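Local coordinates for periplasmic oligopeptide-binding protein (Burkholderia pseudomallei, PDB 3ZS6) that probably binds oligopeptides in the periplasm as the solute-binding component of an ABC transport system for peptide uptake, at residues Glu217-Ala222 with Asn356-His361; Ala40-Ser45 with Thr149-Leu154. All coordinates share one frame; numbering follows the deposited sequence. Where two conformers were deposited one is given.

Contact 1 of 2, residues Glu217-Ala222 with Asn356-His361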
loop_
_atom_site.group_PDB
_atom_site.type_symbol
_atom_site.label_atom_id
_atom_site.label_comp_id
_atom_site.label_asym_id
_atom_site.label_seq_id
_atom_site.Cartn_x
_atom_site.Cartn_y
_atom_site.Cartn_z
ATOM N N GLU A 217 -12.431 12.514 -4.549
ATOM C CA GLU A 217 -11.706 11.881 -5.640
ATOM C C GLU A 217 -10.857 12.871 -6.420
ATOM O O GLU A 217 -9.797 12.522 -6.931
ATOM C CB GLU A 217 -12.685 11.167 -6.581
ATOM C CG GLU A 217 -13.535 10.100 -5.881
ATOM C CD GLU A 217 -14.594 10.698 -4.947
ATOM O OE1 GLU A 217 -14.861 11.919 -5.033
ATOM O OE2 GLU A 217 -15.160 9.942 -4.124
ATOM N N ASN A 218 -11.339 14.106 -6.495
ATOM C CA ASN A 218 -10.739 15.143 -7.321
ATOM C C ASN A 218 -9.815 16.059 -6.510
ATOM O O ASN A 218 -10.260 16.729 -5.577
ATOM C CB ASN A 218 -11.855 15.962 -7.973
ATOM C CG ASN A 218 -11.332 16.988 -8.957
ATOM O OD1 ASN A 218 -10.884 18.066 -8.565
ATOM N ND2 ASN A 218 -11.394 16.661 -10.246
ATOM N N ASP A 219 -8.532 16.083 -6.863
ATOM C CA ASP A 219 -7.548 16.847 -6.093
ATOM C C ASP A 219 -7.813 18.356 -6.120
ATOM O O ASP A 219 -7.513 19.065 -5.159
ATOM C CB ASP A 219 -6.129 16.535 -6.573
ATOM C CG ASP A 219 -5.727 15.088 -6.308
ATOM O OD1 ASP A 219 -5.817 14.648 -5.143
ATOM O OD2 ASP A 219 -5.330 14.388 -7.267
ATOM N N GLU A 220 -8.378 18.846 -7.219
ATOM C CA GLU A 220 -8.704 20.265 -7.321
ATOM C C GLU A 220 -9.800 20.666 -6.344
ATOM O O GLU A 220 -9.713 21.710 -5.696
ATOM C CB GLU A 220 -9.094 20.647 -8.753
ATOM C CG GLU A 220 -7.945 21.233 -9.565
ATOM C CD GLU A 220 -7.515 22.610 -9.073
ATOM O OE1 GLU A 220 -8.246 23.215 -8.257
ATOM O OE2 GLU A 220 -6.443 23.087 -9.508
ATOM N N THR A 221 -10.829 19.833 -6.242
ATOM C CA THR A 221 -11.900 20.044 -5.279
ATOM C C THR A 221 -11.337 19.989 -3.858
ATOM O O THR A 221 -11.712 20.790 -2.997
ATOM C CB THR A 221 -12.999 18.970 -5.427
ATOM O OG1 THR A 221 -13.686 19.152 -6.673
ATOM C CG2 THR A 221 -13.995 19.051 -4.277
ATOM N N ALA A 222 -10.430 19.043 -3.620
ATOM C CA ALA A 222 -9.749 18.944 -2.325
ATOM C C ALA A 222 -9.006 20.238 -2.004
ATOM O O ALA A 222 -9.026 20.715 -0.865
ATOM C CB ALA A 222 -8.776 17.765 -2.317
ATOM N N ASN A 356 -8.963 4.696 -11.771
ATOM C CA ASN A 356 -9.943 5.204 -10.814
ATOM C C ASN A 356 -10.095 6.705 -10.956
ATOM O O ASN A 356 -9.103 7.430 -11.036
ATOM C CB ASN A 356 -9.599 4.817 -9.367
ATOM C CG ASN A 356 -8.236 5.312 -8.941
ATOM O OD1 ASN A 356 -7.222 4.897 -9.499
ATOM N ND2 ASN A 356 -8.203 6.201 -7.948
ATOM N N THR A 357 -11.350 7.149 -11.014
ATOM C CA THR A 357 -11.699 8.549 -11.238
ATOM C C THR A 357 -10.852 9.500 -10.400
ATOM O O THR A 357 -10.858 9.426 -9.167
ATOM C CB THR A 357 -13.193 8.784 -10.932
ATOM O OG1 THR A 357 -13.983 7.811 -11.636
ATOM C CG2 THR A 357 -13.619 10.202 -11.341
ATOM N N ASN A 358 -10.116 10.367 -11.093
ATOM C CA ASN A 358 -9.186 11.327 -10.496
ATOM C C ASN A 358 -8.466 12.117 -11.593
ATOM O O ASN A 358 -8.183 11.575 -12.657
ATOM C CB ASN A 358 -8.158 10.615 -9.620
ATOM C CG ASN A 358 -7.091 11.558 -9.095
ATOM O OD1 ASN A 358 -7.303 12.260 -8.112
ATOM N ND2 ASN A 358 -5.946 11.581 -9.755
ATOM N N ASP A 359 -8.168 13.390 -11.342
ATOM C CA ASP A 359 -7.591 14.229 -12.394
ATOM C C ASP A 359 -6.156 13.848 -12.769
ATOM O O ASP A 359 -5.813 13.834 -13.946
ATOM C CB ASP A 359 -7.698 15.737 -12.074
ATOM C CG ASP A 359 -7.786 16.024 -10.577
ATOM O OD1 ASP A 359 -7.240 15.239 -9.769
ATOM O OD2 ASP A 359 -8.411 17.043 -10.210
ATOM N N LEU A 360 -5.317 13.524 -11.790
ATOM C CA LEU A 360 -3.972 13.054 -12.136
ATOM C C LEU A 360 -4.018 11.766 -12.971
ATOM O O LEU A 360 -3.358 11.658 -14.010
ATOM C CB LEU A 360 -3.113 12.821 -10.897
ATOM C CG LEU A 360 -1.859 12.011 -11.269
ATOM C CD1 LEU A 360 -0.883 12.883 -12.048
ATOM C CD2 LEU A 360 -1.188 11.391 -10.053
ATOM N N HIS A 361 -4.798 10.789 -12.522
ATOM C CA HIS A 361 -4.842 9.497 -13.214
ATOM C C HIS A 361 -5.352 9.652 -14.634
ATOM O O HIS A 361 -4.867 8.992 -15.550
ATOM C CB HIS A 361 -5.696 8.488 -12.450
ATOM C CG HIS A 361 -5.144 8.133 -11.106
ATOM N ND1 HIS A 361 -3.791 8.006 -10.871
ATOM C CD2 HIS A 361 -5.756 7.883 -9.923
ATOM C CE1 HIS A 361 -3.593 7.697 -9.599
ATOM N NE2 HIS A 361 -4.769 7.616 -9.002
#

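Contact 2 of 2, residues Ala40-Ser45 with Thr149-Leu154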
loop_
_atom_site.group_PDB
_atom_site.type_symbol
_atom_site.label_atom_id
_atom_site.label_comp_id
_atom_site.label_asym_id
_atom_site.label_seq_id
_atom_site.Cartn_x
_atom_site.Cartn_y
_atom_site.Cartn_z
ATOM N N ALA A 40 2.809 -3.341 17.361
ATOM C CA ALA A 40 3.625 -2.143 17.220
ATOM C C ALA A 40 2.875 -1.072 16.420
ATOM O O ALA A 40 1.829 -1.350 15.828
ATOM C CB ALA A 40 4.943 -2.492 16.534
ATOM N N ARG A 41 3.419 0.145 16.407
ATOM C CA ARG A 41 2.892 1.237 15.587
ATOM C C ARG A 41 4.031 1.886 14.803
ATOM O O ARG A 41 5.196 1.784 15.194
ATOM C CB ARG A 41 2.253 2.338 16.456
ATOM C CG ARG A 41 1.067 1.941 17.309
ATOM C CD ARG A 41 0.284 3.192 17.757
ATOM N NE ARG A 41 1.156 4.215 18.342
ATOM C CZ ARG A 41 1.413 5.402 17.793
ATOM N NH1 ARG A 41 0.861 5.744 16.632
ATOM N NH2 ARG A 41 2.224 6.255 18.413
ATOM N N ILE A 42 3.691 2.578 13.721
ATOM C CA ILE A 42 4.640 3.470 13.052
ATOM C C ILE A 42 4.302 4.889 13.457
ATOM O O ILE A 42 3.175 5.339 13.229
ATOM C CB ILE A 42 4.547 3.387 11.523
ATOM C CG1 ILE A 42 4.728 1.940 11.051
ATOM C CG2 ILE A 42 5.574 4.344 10.871
ATOM C CD1 ILE A 42 6.041 1.280 11.538
ATOM N N ASP A 43 5.253 5.593 14.072
ATOM C CA ASP A 43 4.961 6.934 14.585
ATOM C C ASP A 43 5.183 8.014 13.525
ATOM O O ASP A 43 5.418 7.711 12.352
ATOM C CB ASP A 43 5.726 7.239 15.891
ATOM C CG ASP A 43 7.196 7.621 15.662
ATOM O OD1 ASP A 43 7.617 7.855 14.503
ATOM O OD2 ASP A 43 7.933 7.704 16.668
ATOM N N ALA A 44 5.106 9.274 13.936
ATOM C CA ALA A 44 5.099 10.366 12.965
ATOM C C ALA A 44 6.407 10.428 12.182
ATOM O O ALA A 44 6.436 10.878 11.037
ATOM C CB ALA A 44 4.817 11.686 13.656
ATOM N N SER A 45 7.486 9.961 12.801
ATOM C CA SER A 45 8.800 9.989 12.174
ATOM C C SER A 45 9.039 8.790 11.258
ATOM O O SER A 45 10.005 8.772 10.496
ATOM C CB SER A 45 9.894 10.009 13.244
ATOM O OG SER A 45 9.949 8.751 13.902
ATOM N N THR A 149 3.968 -5.987 11.913
ATOM C CA THR A 149 2.900 -6.035 12.907
ATOM C C THR A 149 2.281 -4.657 13.149
ATOM O O THR A 149 1.271 -4.541 13.840
ATOM C CB THR A 149 3.413 -6.595 14.266
ATOM O OG1 THR A 149 4.209 -5.600 14.927
ATOM C CG2 THR A 149 4.252 -7.846 14.053
ATOM N N ALA A 150 2.883 -3.611 12.587
ATOM C CA ALA A 150 2.327 -2.264 12.712
ATOM C C ALA A 150 1.259 -1.946 11.652
ATOM O O ALA A 150 0.621 -0.896 11.706
ATOM C CB ALA A 150 3.444 -1.208 12.686
ATOM N N MET A 151 1.049 -2.845 10.693
ATOM C CA MET A 151 0.074 -2.631 9.620
ATOM C C MET A 151 -1.334 -3.100 10.007
ATOM O O MET A 151 -1.491 -3.974 10.857
ATOM C CB MET A 151 0.531 -3.345 8.341
ATOM C CG MET A 151 1.728 -2.690 7.640
ATOM S SD MET A 151 1.426 -0.961 7.155
ATOM C CE MET A 151 2.134 -0.074 8.528
ATOM N N ALA A 152 -2.345 -2.556 9.339
ATOM C CA ALA A 152 -3.733 -2.820 9.717
ATOM C C ALA A 152 -4.167 -4.288 9.713
ATOM O O ALA A 152 -4.885 -4.718 10.614
ATOM C CB ALA A 152 -4.693 -1.956 8.895
ATOM N N PRO A 153 -3.735 -5.068 8.711
ATOM C CA PRO A 153 -4.273 -6.431 8.703
ATOM C C PRO A 153 -3.747 -7.302 9.851
ATOM O O PRO A 153 -4.327 -8.361 10.087
ATOM C CB PRO A 153 -3.824 -6.987 7.344
ATOM C CG PRO A 153 -3.555 -5.750 6.496
ATOM C CD PRO A 153 -2.971 -4.768 7.488
ATOM N N LEU A 154 -2.693 -6.883 10.549
ATOM C CA LEU A 154 -2.221 -7.665 11.700
ATOM C C LEU A 154 -2.707 -7.127 13.054
ATOM O O LEU A 154 -2.332 -7.655 14.109
ATOM C CB LEU A 154 -0.693 -7.858 11.677
ATOM C CG LEU A 154 -0.165 -8.648 10.458
ATOM C CD1 LEU A 154 1.360 -8.771 10.476
ATOM C CD2 LEU A 154 -0.798 -10.036 10.376
HETATM O O HOH W 1 -0.559 -0.802 14.922
HETATM O O HOH W 2 1.023 1.637 12.765
#

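Contact 1 of 2, residues Glu217-Ala222 with Asn356-His361
Asp359 turns its carboxylate onto the start of the helix 219-227, OD1 accepting from the backbone N of Asp219 at 3.3 Å with an N-H...O angle of 157°. The bond uses the syn lone pair of OD1, while OD2 takes a weak, longer one from Glu220 N at 3.5 Å. A single side chain thereby straddles two successive amides of the first helical turn, where the helix dipole would be expected to favour a negative group. Glu217, just before the helix, sets its CB 3.6 Å from Thr357 O, while its chain, bent at chi2 (71°), carries the carboxylate away from the contact. Asn218 is the N-cap of this helix, its OD1 receiving Thr221 N. The second helix, 359-376, likewise begins beside the contact, just past its N-cap residue Asn358 and the end of strand 350-356, so two helix N-termini lie side by side. Two carboxylates come close here: Asp219 OD2 stands 3.3 Å from Asp359 OD1, their planes only 20° apart, which might raise the proton affinity of one or both. Asp219, buried, also comes up to the side chain of Asn358, whose amide plane is turned steeply against its carboxylate.

Contact 2 of 2, residues Ala40-Ser45 with Thr149-Leu154
Ala40 O points to the CA of Ala150 at 3.3 Å in a CA-H...O contact (148° at the hydrogen), where the edge strand 40-42 passes the segment 149-154 that follows helix 145-148, with the CA atoms of Arg41 and Ala150 4.6 Å apart. Ala150 carries most of the packing: its CB faces the strand and lies 3.8 Å from Ile42 CG1, with Ala40 CB a little farther off. Ile42 brings CG1 there because that branch stands anti to the carbonyl carbon (chi1 -55°), and its CD1 closes on the same methyl. The Met151 chain leaves its backbone away from the strand but bends at chi2 and chi3, returning CE to within 4.1 Å of Ile42 CG1 in one of its two conformers, so this contact is less certain.

Strand 40-42 is an outermost strand of a five-stranded antiparallel sheet; Arg41 bonds through its backbone to Val49 of the neighbouring strand 48-60. On the side of the 149-154 loop a water bridges the backbones: it accepts from Ile42 N at 3.0 Å and donates to Ala150 O at 2.8 Å. A second water lies 2.6 Å from Ala40 O. At the other end of the contact, Thr149 OG1 lies 3.6 Å from Ala40 CB, its hydroxyl hydrogen-bonded to Pro146 O. The same Ala40 side chain packs against Val48 and Trp56 of strand 48-60.

Overall arrangement
Contact 2 is buried, about 13 Å from the centre of the chain, whereas contact 1 lies at the surface, about 19 Å from it (both measured from the contact's centre); their centres are 28 Å apart and they share no helix or strand. Contact 1 brings the beginnings of helices 219-227 and 359-376 together, the latter following a strand of a mixed sheet. Contact 2 sets a loop against the edge of an antiparallel sheet. Chemistry follows place: carboxylates and helix-end amides join directly in contact 1, while contact 2 relies on small apolar groups, with water linking the backbones. Both segments of contact 2 come earlier in the sequence than either segment of contact 1.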